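Local coordinates for twitching motility pilus retraction protein (Geobacter sulfurreducens PCA, PDB 5ZFQ) that acts as a retraction ATPase motor of the type IV pilus, in a six-subunit assembly that probably couples ATP hydrolysis to pilus withdrawal, at residues Glu143-Pro148 / Ile170-Thr175; Tyr217-Asp222 / Ala240-Glu245; Thr236-Leu241 / Asp268-Tyr273; Gln261-Ile266 / Ala280-Val285. All coordinates share one frame; numbering follows the deposited sequence.

Contact 1: Glu143-Pro148 / Ile170-Thr175; sequences ELAEKP and IDKINT
Ala-145, just past the end of helix 139-144, turns its methyl toward the shaft of Lys-172, with CB 3.6 Å from CD. Its carbonyl oxygen meets the next residue of helix 162-176: Ala-145 O lies 3.8 Å from CG1 of Ile-173 and also accepts a weak hydrogen bond from Arg-177. Both contacts come from a type I beta turn, Leu-144 to Lys-147, closed by Lys-147 N bonding to Leu-144 O at 3.2 Å. The turn leads into strand 150-155, and the glycine-rich loop after that strand fits a P-loop (Walker A) pattern; helix 162-176 follows it, so the chain entering the strand meets the far end of the probable P-loop helix. Next comes Glu-146, whose extended chain slants over the end of Lys-172, CG 3.6 Å from CE. Lys-172 runs straight until its last torsion (chi4 63°) bends the ammonium aside, and NZ forms a salt bridge with Glu-146 OE2 at 3.6 Å. Glu-176, one turn further along the helix, is its second and stronger partner. A methionine in place of Lys-172 would probably leave the carboxylates of Glu-146 and Glu-176 without their shared cation.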
loop_
_atom_site.group_PDB
_atom_site.type_symbol
_atom_site.label_atom_id
_atom_site.label_comp_id
_atom_site.label_asym_id
_atom_site.label_seq_id
_atom_site.Cartn_x
_atom_site.Cartn_y
_atom_site.Cartn_z
ATOM N N GLU A 143 19.086 32.305 -27.883
ATOM C CA GLU A 143 17.859 33.085 -27.894
ATOM C C GLU A 143 16.918 32.621 -26.789
ATOM O O GLU A 143 16.239 33.438 -26.155
ATOM C CB GLU A 143 17.155 32.978 -29.244
ATOM C CG GLU A 143 17.845 33.726 -30.379
ATOM C CD GLU A 143 17.126 33.567 -31.722
ATOM O OE1 GLU A 143 16.026 32.953 -31.756
ATOM O OE2 GLU A 143 17.673 34.066 -32.739
ATOM N N LEU A 144 16.870 31.307 -26.572
ATOM C CA LEU A 144 16.001 30.738 -25.544
ATOM C C LEU A 144 16.456 31.147 -24.148
ATOM O O LEU A 144 15.641 31.253 -23.233
ATOM C CB LEU A 144 15.956 29.217 -25.652
ATOM C CG LEU A 144 15.099 28.644 -26.782
ATOM C CD1 LEU A 144 15.249 27.154 -26.772
ATOM C CD2 LEU A 144 13.663 29.020 -26.590
ATOM N N ALA A 145 17.757 31.399 -24.007
ATOM C CA ALA A 145 18.362 31.788 -22.733
ATOM C C ALA A 145 18.117 33.254 -22.432
ATOM O O ALA A 145 18.503 33.769 -21.373
ATOM C CB ALA A 145 19.858 31.492 -22.744
ATOM N N GLU A 146 17.484 33.933 -23.379
ATOM C CA GLU A 146 17.149 35.325 -23.187
ATOM C C GLU A 146 15.678 35.464 -22.851
ATOM O O GLU A 146 15.175 36.578 -22.722
ATOM C CB GLU A 146 17.505 36.148 -24.424
ATOM C CG GLU A 146 18.985 36.425 -24.547
ATOM C CD GLU A 146 19.380 36.924 -25.933
ATOM O OE1 GLU A 146 18.469 37.159 -26.755
ATOM O OE2 GLU A 146 20.599 37.089 -26.197
ATOM N N LYS A 147 14.991 34.335 -22.704
ATOM C CA LYS A 147 13.574 34.355 -22.357
ATOM C C LYS A 147 13.380 34.850 -20.937
ATOM O O LYS A 147 14.078 34.406 -20.022
ATOM C CB LYS A 147 12.948 32.970 -22.494
ATOM C CG LYS A 147 12.832 32.464 -23.899
ATOM C CD LYS A 147 11.774 33.220 -24.671
ATOM C CE LYS A 147 11.528 32.565 -26.035
ATOM N NZ LYS A 147 10.765 33.499 -26.925
ATOM N N PRO A 148 12.419 35.765 -20.743
ATOM C CA PRO A 148 12.132 36.270 -19.397
ATOM C C PRO A 148 11.282 35.320 -18.558
ATOM O O PRO A 148 11.557 35.183 -17.370
ATOM C CB PRO A 148 11.396 37.583 -19.665
ATOM C CG PRO A 148 10.825 37.443 -21.015
ATOM C CD PRO A 148 11.704 36.513 -21.790
ATOM N N ILE A 170 22.501 28.989 -17.769
ATOM C CA ILE A 170 22.480 29.671 -16.488
ATOM C C ILE A 170 23.609 30.687 -16.398
ATOM O O ILE A 170 23.402 31.802 -15.885
ATOM C CB ILE A 170 22.555 28.663 -15.324
ATOM C CG1 ILE A 170 21.204 27.942 -15.199
ATOM C CG2 ILE A 170 22.878 29.364 -14.019
ATOM C CD1 ILE A 170 21.278 26.593 -14.560
ATOM N N ASP A 171 24.781 30.323 -16.917
ATOM C CA ASP A 171 25.915 31.231 -16.947
ATOM C C ASP A 171 25.560 32.515 -17.684
ATOM O O ASP A 171 25.896 33.616 -17.235
ATOM C CB ASP A 171 27.119 30.574 -17.616
ATOM C CG ASP A 171 28.355 31.457 -17.591
ATOM O OD1 ASP A 171 28.678 32.058 -16.538
ATOM O OD2 ASP A 171 29.010 31.561 -18.646
ATOM N N LYS A 172 24.882 32.368 -18.821
ATOM C CA LYS A 172 24.489 33.509 -19.625
ATOM C C LYS A 172 23.489 34.382 -18.861
ATOM O O LYS A 172 23.565 35.619 -18.913
ATOM C CB LYS A 172 23.893 33.053 -20.951
ATOM C CG LYS A 172 23.416 34.216 -21.816
ATOM C CD LYS A 172 22.657 33.742 -23.057
ATOM C CE LYS A 172 22.253 34.915 -23.952
ATOM N NZ LYS A 172 23.421 35.677 -24.531
ATOM N N ILE A 173 22.564 33.733 -18.152
ATOM C CA ILE A 173 21.560 34.426 -17.379
ATOM C C ILE A 173 22.204 35.203 -16.247
ATOM O O ILE A 173 21.915 36.382 -16.039
ATOM C CB ILE A 173 20.538 33.441 -16.808
ATOM C CG1 ILE A 173 19.689 32.858 -17.933
ATOM C CG2 ILE A 173 19.652 34.106 -15.750
ATOM C CD1 ILE A 173 18.786 31.735 -17.485
ATOM N N ASN A 174 23.070 34.511 -15.515
ATOM C CA ASN A 174 23.842 35.066 -14.421
ATOM C C ASN A 174 24.698 36.266 -14.837
ATOM O O ASN A 174 24.987 37.162 -14.018
ATOM C CB ASN A 174 24.726 33.952 -13.851
ATOM C CG ASN A 174 25.513 34.367 -12.617
ATOM O OD1 ASN A 174 25.174 35.321 -11.926
ATOM N ND2 ASN A 174 26.586 33.639 -12.349
ATOM N N THR A 175 25.119 36.262 -16.104
ATOM C CA THR A 175 25.938 37.328 -16.666
ATOM C C THR A 175 25.084 38.547 -17.043
ATOM O O THR A 175 25.494 39.699 -16.853
ATOM C CB THR A 175 26.723 36.851 -17.932
ATOM O OG1 THR A 175 27.622 35.782 -17.588
ATOM C CG2 THR A 175 27.536 37.992 -18.537
#

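Contact 2: Tyr217-Asp222 / Ala240-Glu245; sequences YILRQD and ALTLAE
Leu-219 and Leu-243 cross obliquely at their branched ends, and their methyl pair is the closest approach of the contact, CD2 of Leu-219 to CD2 of Leu-243, 3.5 Å. Neither side chain leaves its backbone straight at the other. In Leu-219, CG stands anti to the carbonyl carbon (chi1 -56°), which brings the fork across to helix 234-245 from the flank, and Leu-243 bends its own end inward in a similar way, its CG 4.0 Å from Leu-219 CD2. The other branch of Leu-219 goes to Thr-242: these two side chains cross at about a right angle, with CD1 of Leu-219 3.9 Å from the Thr-242 methyl CG2. The threonine is used on two sides: OG1 bonds to Glu-238 O within the helix and to His-255 of a neighbouring subunit, while CG2 meets the leucine. Ile-218 adds a looser touch, its CG2 4.4 Å from CD1 of Leu-243; both residues also rest on Val-226 of strand 225-230. Beyond them, Arg-220 and Asp-222 form salt bridges to Asp-96 and Arg-55 of the neighbouring subunit. Strand 225-230, helix 234-245 and the adjacent parallel strand 249-254 make a beta-alpha-beta crossover, the repeating element of RecA-like ATPase cores such as those of hexameric secretion and pilus motors.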
loop_
_atom_site.group_PDB
_atom_site.type_symbol
_atom_site.label_atom_id
_atom_site.label_comp_id
_atom_site.label_asym_id
_atom_site.label_seq_id
_atom_site.Cartn_x
_atom_site.Cartn_y
_atom_site.Cartn_z
ATOM N N TYR A 217 9.309 24.659 -0.662
ATOM C CA TYR A 217 9.493 26.024 -0.168
ATOM C C TYR A 217 10.066 26.968 -1.213
ATOM O O TYR A 217 10.383 28.113 -0.898
ATOM C CB TYR A 217 10.408 26.037 1.064
ATOM C CG TYR A 217 9.816 25.410 2.290
ATOM C CD1 TYR A 217 8.476 25.598 2.624
ATOM C CD2 TYR A 217 10.591 24.601 3.117
ATOM C CE1 TYR A 217 7.924 25.002 3.769
ATOM C CE2 TYR A 217 10.057 24.009 4.267
ATOM C CZ TYR A 217 8.723 24.206 4.591
ATOM O OH TYR A 217 8.203 23.605 5.729
ATOM N N ILE A 218 10.201 26.490 -2.446
ATOM C CA ILE A 218 10.811 27.296 -3.499
ATOM C C ILE A 218 10.075 28.642 -3.724
ATOM O O ILE A 218 10.699 29.666 -4.051
ATOM C CB ILE A 218 10.882 26.507 -4.826
ATOM C CG1 ILE A 218 11.775 27.238 -5.836
ATOM C CG2 ILE A 218 9.467 26.189 -5.379
ATOM C CD1 ILE A 218 13.211 27.199 -5.463
ATOM N N LEU A 219 8.761 28.672 -3.512
ATOM C CA LEU A 219 8.045 29.924 -3.748
ATOM C C LEU A 219 8.271 30.879 -2.601
ATOM O O LEU A 219 7.909 32.039 -2.687
ATOM C CB LEU A 219 6.540 29.690 -3.957
ATOM C CG LEU A 219 6.212 28.712 -5.085
ATOM C CD1 LEU A 219 4.712 28.697 -5.419
ATOM C CD2 LEU A 219 7.044 29.006 -6.311
ATOM N N ARG A 220 8.868 30.386 -1.528
ATOM C CA ARG A 220 9.156 31.214 -0.351
ATOM C C ARG A 220 10.596 31.688 -0.371
ATOM O O ARG A 220 11.055 32.319 0.569
ATOM C CB ARG A 220 8.871 30.432 0.943
ATOM C CG ARG A 220 7.561 29.696 0.862
ATOM C CD ARG A 220 7.147 29.009 2.107
ATOM N NE ARG A 220 5.857 28.375 1.862
ATOM C CZ ARG A 220 5.186 27.629 2.738
ATOM N NH1 ARG A 220 5.679 27.401 3.958
ATOM N NH2 ARG A 220 4.019 27.101 2.384
ATOM N N GLN A 221 11.317 31.387 -1.443
ATOM C CA GLN A 221 12.726 31.759 -1.492
ATOM C C GLN A 221 13.003 32.876 -2.508
ATOM O O GLN A 221 14.138 33.119 -2.876
ATOM C CB GLN A 221 13.578 30.507 -1.771
ATOM C CG GLN A 221 13.485 29.483 -0.630
ATOM C CD GLN A 221 14.024 28.100 -0.967
ATOM O OE1 GLN A 221 14.053 27.676 -2.137
ATOM N NE2 GLN A 221 14.429 27.369 0.071
ATOM N N ASP A 222 11.946 33.559 -2.931
ATOM C CA ASP A 222 12.044 34.686 -3.860
ATOM C C ASP A 222 13.000 34.395 -5.034
ATOM O O ASP A 222 14.001 35.092 -5.230
ATOM C CB ASP A 222 12.484 35.961 -3.106
ATOM C CG ASP A 222 12.304 37.234 -3.938
ATOM O OD1 ASP A 222 11.288 37.370 -4.650
ATOM O OD2 ASP A 222 13.193 38.101 -3.904
ATOM N N ALA A 240 7.063 23.040 -11.257
ATOM C CA ALA A 240 7.613 23.674 -12.455
ATOM C C ALA A 240 6.561 24.487 -13.201
ATOM O O ALA A 240 6.813 25.628 -13.563
ATOM C CB ALA A 240 8.220 22.618 -13.398
ATOM N N LEU A 241 5.392 23.891 -13.442
ATOM C CA LEU A 241 4.310 24.581 -14.139
ATOM C C LEU A 241 3.885 25.837 -13.384
ATOM O O LEU A 241 3.575 26.871 -13.981
ATOM C CB LEU A 241 3.119 23.651 -14.333
ATOM C CG LEU A 241 3.402 22.559 -15.363
ATOM C CD1 LEU A 241 2.338 21.459 -15.348
ATOM C CD2 LEU A 241 3.555 23.187 -16.764
ATOM N N THR A 242 3.900 25.724 -12.062
ATOM C CA THR A 242 3.491 26.801 -11.194
ATOM C C THR A 242 4.472 27.963 -11.301
ATOM O O THR A 242 4.068 29.118 -11.470
ATOM C CB THR A 242 3.381 26.297 -9.754
ATOM O OG1 THR A 242 2.306 25.354 -9.695
ATOM C CG2 THR A 242 3.146 27.435 -8.753
ATOM N N LEU A 243 5.759 27.650 -11.227
ATOM C CA LEU A 243 6.791 28.659 -11.381
ATOM C C LEU A 243 6.630 29.359 -12.741
ATOM O O LEU A 243 6.628 30.599 -12.823
ATOM C CB LEU A 243 8.179 28.019 -11.222
ATOM C CG LEU A 243 8.592 27.679 -9.778
ATOM C CD1 LEU A 243 9.606 26.574 -9.725
ATOM C CD2 LEU A 243 9.165 28.889 -9.097
ATOM N N ALA A 244 6.434 28.556 -13.783
ATOM C CA ALA A 244 6.362 29.046 -15.153
ATOM C C ALA A 244 5.119 29.900 -15.401
ATOM O O ALA A 244 5.183 30.874 -16.147
ATOM C CB ALA A 244 6.405 27.871 -16.138
ATOM N N GLU A 245 3.996 29.526 -14.785
ATOM C CA GLU A 245 2.741 30.290 -14.883
ATOM C C GLU A 245 2.781 31.653 -14.201
ATOM O O GLU A 245 2.005 32.538 -14.554
ATOM C CB GLU A 245 1.572 29.511 -14.279
ATOM C CG GLU A 245 0.699 28.751 -15.249
ATOM C CD GLU A 245 -0.499 28.119 -14.540
ATOM O OE1 GLU A 245 -0.283 27.127 -13.800
ATOM O OE2 GLU A 245 -1.646 28.615 -14.709
#

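Contact 3: Thr236-Leu241 / Asp268-Tyr273; sequences TIEAAL and DVFPPY
Apolar packing between Ile-237 and the pair Val-269 and Phe-270 forms the first group of contacts. Ile-237, on helix 234-245, points toward the 268-273 loop that links helix 259-268 to helix 275-285, and divides its work between two branches. CD1, at the end of the longer branch, meets CG2 of Val-269 at 3.9 Å, the two side chains set at a slant. The shorter branch, CG2, goes to the aromatic ring: it lies in the ring plane at the edge, 3.8 Å from CE2 and 3.9 Å from CZ of Phe-270, while the two side chains run antiparallel alongside one another. Ile-237 therefore abuts the rim of the ring and does not lie over a face. Phe-270 reaches it with CG anti to its carbonyl carbon (chi1 -76°), which sends the ring back toward helix 234-245, where it also touches Leu-234; Val-278 of helix 275-285 packs against it too.

The second kind of contact is polar against aromatic. Glu-238 brings an extended chain slantwise to the neighbouring part of the rim, with OE2 3.8 Å and CG 4.1 Å from CE1 of Phe-270. The carboxylate and ring planes are 47° apart, and OE2 sits near the plane of the ring. Its stronger partner is Gln-274, which donates a hydrogen bond to OE2 from the loop leading into helix 275-285.

Since the C-H rim of a benzene ring carries slight positive charge, a carboxylate oxygen beside it is probably mildly favoured, so the Phe-270 edge seems able to take a methyl and, probably, a charged carboxylate on adjacent carbons.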
loop_
_atom_site.group_PDB
_atom_site.type_symbol
_atom_site.label_atom_id
_atom_site.label_comp_id
_atom_site.label_asym_id
_atom_site.label_seq_id
_atom_site.Cartn_x
_atom_site.Cartn_y
_atom_site.Cartn_z
ATOM N N THR A 236 6.590 17.387 -8.840
ATOM C CA THR A 236 7.654 18.211 -9.407
ATOM C C THR A 236 7.179 18.953 -10.667
ATOM O O THR A 236 7.449 20.146 -10.832
ATOM C CB THR A 236 8.911 17.354 -9.731
ATOM O OG1 THR A 236 9.427 16.770 -8.523
ATOM C CG2 THR A 236 10.003 18.191 -10.390
ATOM N N ILE A 237 6.471 18.253 -11.549
ATOM C CA ILE A 237 5.910 18.878 -12.743
ATOM C C ILE A 237 4.974 20.046 -12.384
ATOM O O ILE A 237 5.006 21.124 -13.012
ATOM C CB ILE A 237 5.149 17.848 -13.594
ATOM C CG1 ILE A 237 6.099 16.795 -14.133
ATOM C CG2 ILE A 237 4.442 18.493 -14.769
ATOM C CD1 ILE A 237 5.380 15.765 -14.971
ATOM N N GLU A 238 4.163 19.822 -11.356
ATOM C CA GLU A 238 3.199 20.805 -10.899
ATOM C C GLU A 238 3.881 22.013 -10.307
ATOM O O GLU A 238 3.348 23.117 -10.356
ATOM C CB GLU A 238 2.261 20.188 -9.865
ATOM C CG GLU A 238 0.879 19.863 -10.382
ATOM C CD GLU A 238 0.105 19.027 -9.388
ATOM O OE1 GLU A 238 0.668 18.757 -8.302
ATOM O OE2 GLU A 238 -1.047 18.629 -9.683
ATOM N N ALA A 239 5.054 21.800 -9.729
ATOM C CA ALA A 239 5.809 22.908 -9.174
ATOM C C ALA A 239 6.428 23.725 -10.305
ATOM O O ALA A 239 6.322 24.944 -10.316
ATOM C CB ALA A 239 6.874 22.406 -8.208
ATOM N N ALA A 240 7.063 23.040 -11.257
ATOM C CA ALA A 240 7.613 23.674 -12.455
ATOM C C ALA A 240 6.561 24.487 -13.201
ATOM O O ALA A 240 6.813 25.628 -13.563
ATOM C CB ALA A 240 8.220 22.618 -13.398
ATOM N N LEU A 241 5.392 23.891 -13.442
ATOM C CA LEU A 241 4.310 24.581 -14.139
ATOM C C LEU A 241 3.885 25.837 -13.384
ATOM O O LEU A 241 3.575 26.871 -13.981
ATOM C CB LEU A 241 3.119 23.651 -14.333
ATOM C CG LEU A 241 3.402 22.559 -15.363
ATOM C CD1 LEU A 241 2.338 21.459 -15.348
ATOM C CD2 LEU A 241 3.555 23.187 -16.764
ATOM N N ASP A 268 0.638 12.615 -19.849
ATOM C CA ASP A 268 0.149 11.267 -19.653
ATOM C C ASP A 268 0.294 10.731 -18.230
ATOM O O ASP A 268 -0.383 9.775 -17.869
ATOM C CB ASP A 268 0.844 10.324 -20.647
ATOM C CG ASP A 268 0.404 10.563 -22.101
ATOM O OD1 ASP A 268 -0.628 11.254 -22.314
ATOM O OD2 ASP A 268 1.080 10.045 -23.030
ATOM N N VAL A 269 1.149 11.341 -17.415
ATOM C CA VAL A 269 1.379 10.846 -16.051
ATOM C C VAL A 269 0.277 11.293 -15.103
ATOM O O VAL A 269 0.129 10.747 -14.008
ATOM C CB VAL A 269 2.742 11.323 -15.485
ATOM C CG1 VAL A 269 3.906 10.603 -16.181
ATOM C CG2 VAL A 269 2.871 12.831 -15.619
ATOM N N PHE A 270 -0.475 12.300 -15.544
ATOM C CA PHE A 270 -1.606 12.871 -14.816
ATOM C C PHE A 270 -2.903 12.104 -15.038
ATOM O O PHE A 270 -3.112 11.518 -16.112
ATOM C CB PHE A 270 -1.846 14.321 -15.240
ATOM C CG PHE A 270 -0.875 15.291 -14.668
ATOM C CD1 PHE A 270 -1.060 15.802 -13.383
ATOM C CD2 PHE A 270 0.219 15.717 -15.415
ATOM C CE1 PHE A 270 -0.157 16.713 -12.841
ATOM C CE2 PHE A 270 1.124 16.624 -14.887
ATOM C CZ PHE A 270 0.934 17.124 -13.594
ATOM N N PRO A 271 -3.791 12.134 -14.029
ATOM C CA PRO A 271 -5.155 11.609 -14.148
ATOM C C PRO A 271 -5.884 12.203 -15.354
ATOM O O PRO A 271 -5.776 13.410 -15.592
ATOM C CB PRO A 271 -5.808 12.046 -12.836
ATOM C CG PRO A 271 -4.667 12.045 -11.856
ATOM C CD PRO A 271 -3.484 12.559 -12.650
ATOM N N PRO A 272 -6.595 11.362 -16.120
ATOM C CA PRO A 272 -7.362 11.785 -17.299
ATOM C C PRO A 272 -8.128 13.099 -17.124
ATOM O O PRO A 272 -8.197 13.878 -18.076
ATOM C CB PRO A 272 -8.330 10.614 -17.508
ATOM C CG PRO A 272 -7.529 9.428 -17.086
ATOM C CD PRO A 272 -6.633 9.898 -15.944
ATOM N N TYR A 273 -8.681 13.349 -15.940
ATOM C CA TYR A 273 -9.474 14.567 -15.723
ATOM C C TYR A 273 -8.608 15.849 -15.722
ATOM O O TYR A 273 -9.091 16.950 -16.013
ATOM C CB TYR A 273 -10.282 14.462 -14.411
ATOM C CG TYR A 273 -9.479 14.286 -13.119
ATOM C CD1 TYR A 273 -8.714 15.335 -12.592
ATOM C CD2 TYR A 273 -9.518 13.081 -12.406
ATOM C CE1 TYR A 273 -7.994 15.186 -11.412
ATOM C CE2 TYR A 273 -8.806 12.916 -11.212
ATOM C CZ TYR A 273 -8.046 13.976 -10.714
ATOM O OH TYR A 273 -7.326 13.834 -9.532
#

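Contact 4: Gln261-Ile266 / Ala280-Val285; sequences QTINRI and AQLSFV
Leu-282 projects its CB toward helix 259-268, but the touching begins one atom further out. CG lies 4.0 Å from CG2 of Ile-266, and there the chain forks. CD1 does most of the work: it is 3.5 Å from CG2 of Ile-266 and 3.8 Å from CB of the same residue, so it lies against the CB-CG2 bond of the isoleucine. The same methyl reaches toward the preceding helical turn, where CG2 of Ile-263 lies 4.3 Å from Leu-282 CD1. The second methyl, CD2, makes the looser approach, 4.2 Å from Ile-266 CG2. The two main side chains meet at a slant, and Ile-266 offers its short branch: with chi1 -61° placing CG1 anti to the carbonyl carbon, CG2 is left anti to the backbone N, on the flank that faces Leu-282. A single leucine tip is thus received by residues three apart on the opposing helix. Cut back to an alanine, Leu-282 would probably leave a gap between the two helices, and the CG2 methyls of Ile-263 and Ile-266 would lose their mate. Next to the leucine, Ser-283 turns its hydroxyl back into its own helix, OG donating to Ala-280 O at 2.6 Å. Around the leucine the neighbours are apolar: Ile-320 of helix 314-321 touches both Ile-263 and Leu-282, and Leu-231 packs on Ile-266. Strand 150-155 touches both helices, with Leu-153 against Thr-262 and Leu-151 against Val-285, while helix 234-245 borders helix 275-285 through Leu-241 and Ala-244.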
loop_
_atom_site.group_PDB
_atom_site.type_symbol
_atom_site.label_atom_id
_atom_site.label_comp_id
_atom_site.label_asym_id
_atom_site.label_seq_id
_atom_site.Cartn_x
_atom_site.Cartn_y
_atom_site.Cartn_z
ATOM N N GLN A 261 7.600 13.453 -27.783
ATOM C CA GLN A 261 7.669 12.464 -26.720
ATOM C C GLN A 261 7.703 13.136 -25.347
ATOM O O GLN A 261 7.106 12.637 -24.394
ATOM C CB GLN A 261 8.889 11.594 -26.939
ATOM C CG GLN A 261 9.022 10.419 -26.046
ATOM C CD GLN A 261 10.322 9.692 -26.320
ATOM O OE1 GLN A 261 11.295 9.873 -25.585
ATOM N NE2 GLN A 261 10.356 8.873 -27.383
ATOM N N THR A 262 8.373 14.288 -25.270
ATOM C CA THR A 262 8.466 15.069 -24.035
ATOM C C THR A 262 7.111 15.624 -23.591
ATOM O O THR A 262 6.732 15.507 -22.420
ATOM C CB THR A 262 9.433 16.258 -24.182
ATOM O OG1 THR A 262 10.778 15.779 -24.326
ATOM C CG2 THR A 262 9.328 17.186 -22.963
ATOM N N ILE A 263 6.393 16.238 -24.529
ATOM C CA ILE A 263 5.103 16.852 -24.226
ATOM C C ILE A 263 4.075 15.793 -23.812
ATOM O O ILE A 263 3.332 15.987 -22.846
ATOM C CB ILE A 263 4.589 17.672 -25.437
ATOM C CG1 ILE A 263 5.411 18.962 -25.576
ATOM C CG2 ILE A 263 3.093 17.976 -25.312
ATOM C CD1 ILE A 263 5.435 19.526 -26.976
ATOM N N ASN A 264 4.057 14.657 -24.512
ATOM C CA ASN A 264 3.134 13.569 -24.167
ATOM C C ASN A 264 3.386 13.045 -22.763
ATOM O O ASN A 264 2.444 12.807 -22.003
ATOM C CB ASN A 264 3.221 12.424 -25.180
ATOM C CG ASN A 264 2.387 12.681 -26.433
ATOM O OD1 ASN A 264 1.277 13.222 -26.356
ATOM N ND2 ASN A 264 2.917 12.284 -27.594
ATOM N N ARG A 265 4.665 12.909 -22.424
ATOM C CA ARG A 265 5.076 12.452 -21.095
ATOM C C ARG A 265 4.635 13.392 -19.977
ATOM O O ARG A 265 4.275 12.926 -18.898
ATOM C CB ARG A 265 6.593 12.267 -21.035
ATOM C CG ARG A 265 7.111 11.697 -19.715
ATOM C CD ARG A 265 6.566 10.334 -19.450
ATOM N NE ARG A 265 6.563 9.563 -20.682
ATOM C CZ ARG A 265 7.638 8.973 -21.210
ATOM N NH1 ARG A 265 8.816 9.050 -20.595
ATOM N NH2 ARG A 265 7.532 8.296 -22.359
ATOM N N ILE A 266 4.670 14.701 -20.225
ATOM C CA ILE A 266 4.194 15.676 -19.240
ATOM C C ILE A 266 2.707 15.442 -18.917
ATOM O O ILE A 266 2.283 15.519 -17.765
ATOM C CB ILE A 266 4.375 17.126 -19.731
ATOM C CG1 ILE A 266 5.848 17.438 -19.978
ATOM C CG2 ILE A 266 3.756 18.113 -18.753
ATOM C CD1 ILE A 266 6.675 17.391 -18.744
ATOM N N ALA A 280 -3.417 22.848 -21.332
ATOM C CA ALA A 280 -3.720 24.277 -21.411
ATOM C C ALA A 280 -2.590 25.070 -20.787
ATOM O O ALA A 280 -2.161 26.081 -21.327
ATOM C CB ALA A 280 -5.048 24.592 -20.724
ATOM N N GLN A 281 -2.104 24.581 -19.652
ATOM C CA GLN A 281 -0.942 25.148 -18.989
ATOM C C GLN A 281 0.305 25.104 -19.862
ATOM O O GLN A 281 1.015 26.116 -20.019
ATOM C CB GLN A 281 -0.665 24.407 -17.688
ATOM C CG GLN A 281 -1.328 25.018 -16.480
ATOM C CD GLN A 281 -1.257 24.105 -15.287
ATOM O OE1 GLN A 281 -1.659 22.938 -15.363
ATOM N NE2 GLN A 281 -0.721 24.612 -14.182
ATOM N N LEU A 282 0.586 23.929 -20.421
ATOM C CA LEU A 282 1.770 23.764 -21.240
ATOM C C LEU A 282 1.731 24.700 -22.427
ATOM O O LEU A 282 2.756 25.272 -22.808
ATOM C CB LEU A 282 1.899 22.331 -21.733
ATOM C CG LEU A 282 2.677 21.338 -20.888
ATOM C CD1 LEU A 282 2.499 19.947 -21.496
ATOM C CD2 LEU A 282 4.139 21.732 -20.833
ATOM N N SER A 283 0.540 24.854 -23.011
ATOM C CA SER A 283 0.409 25.649 -24.226
ATOM C C SER A 283 0.756 27.093 -23.904
ATOM O O SER A 283 1.306 27.810 -24.740
ATOM C CB SER A 283 -1.006 25.540 -24.838
ATOM O OG SER A 283 -2.031 25.946 -23.943
ATOM N N PHE A 284 0.456 27.491 -22.673
ATOM C CA PHE A 284 0.673 28.857 -22.219
ATOM C C PHE A 284 2.144 29.141 -21.847
ATOM O O PHE A 284 2.702 30.167 -22.259
ATOM C CB PHE A 284 -0.264 29.151 -21.029
ATOM C CG PHE A 284 -0.004 30.469 -20.352
ATOM C CD1 PHE A 284 0.322 31.612 -21.092
ATOM C CD2 PHE A 284 -0.104 30.578 -18.972
ATOM C CE1 PHE A 284 0.563 32.838 -20.467
ATOM C CE2 PHE A 284 0.132 31.800 -18.338
ATOM C CZ PHE A 284 0.468 32.930 -19.098
ATOM N N VAL A 285 2.765 28.233 -21.090
ATOM C CA VAL A 285 4.037 28.549 -20.434
ATOM C C VAL A 285 5.282 27.981 -21.142
ATOM O O VAL A 285 6.394 28.495 -20.937
ATOM C CB VAL A 285 4.054 28.059 -18.945
ATOM C CG1 VAL A 285 2.854 28.575 -18.173
ATOM C CG2 VAL A 285 4.146 26.551 -18.867
#

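Contacts 2, 3 and 4 form one continuous body, and contact 1 stands apart from it. Helix 234-245 serves both contact 2 and contact 3, whose centres are about 15 Å apart. Contacts 3 and 4 are closer, about 9 Å between centres, and touch at several points, among them CG2 of Ile-237 on CG2 of Ile-266 at 4.1 Å. Contact 2 reaches contact 4 through a probable hydrogen bond, Glu-245 OE1 to Gln-281 NE2, 2.6 Å. Contact 1, on the helix after the likely P-loop, comes no nearer to contacts 2 and 4 than about 8 Å between nearest atoms. Neighbouring subunits touch contacts 2, 3 and 4, but none touches contact 1.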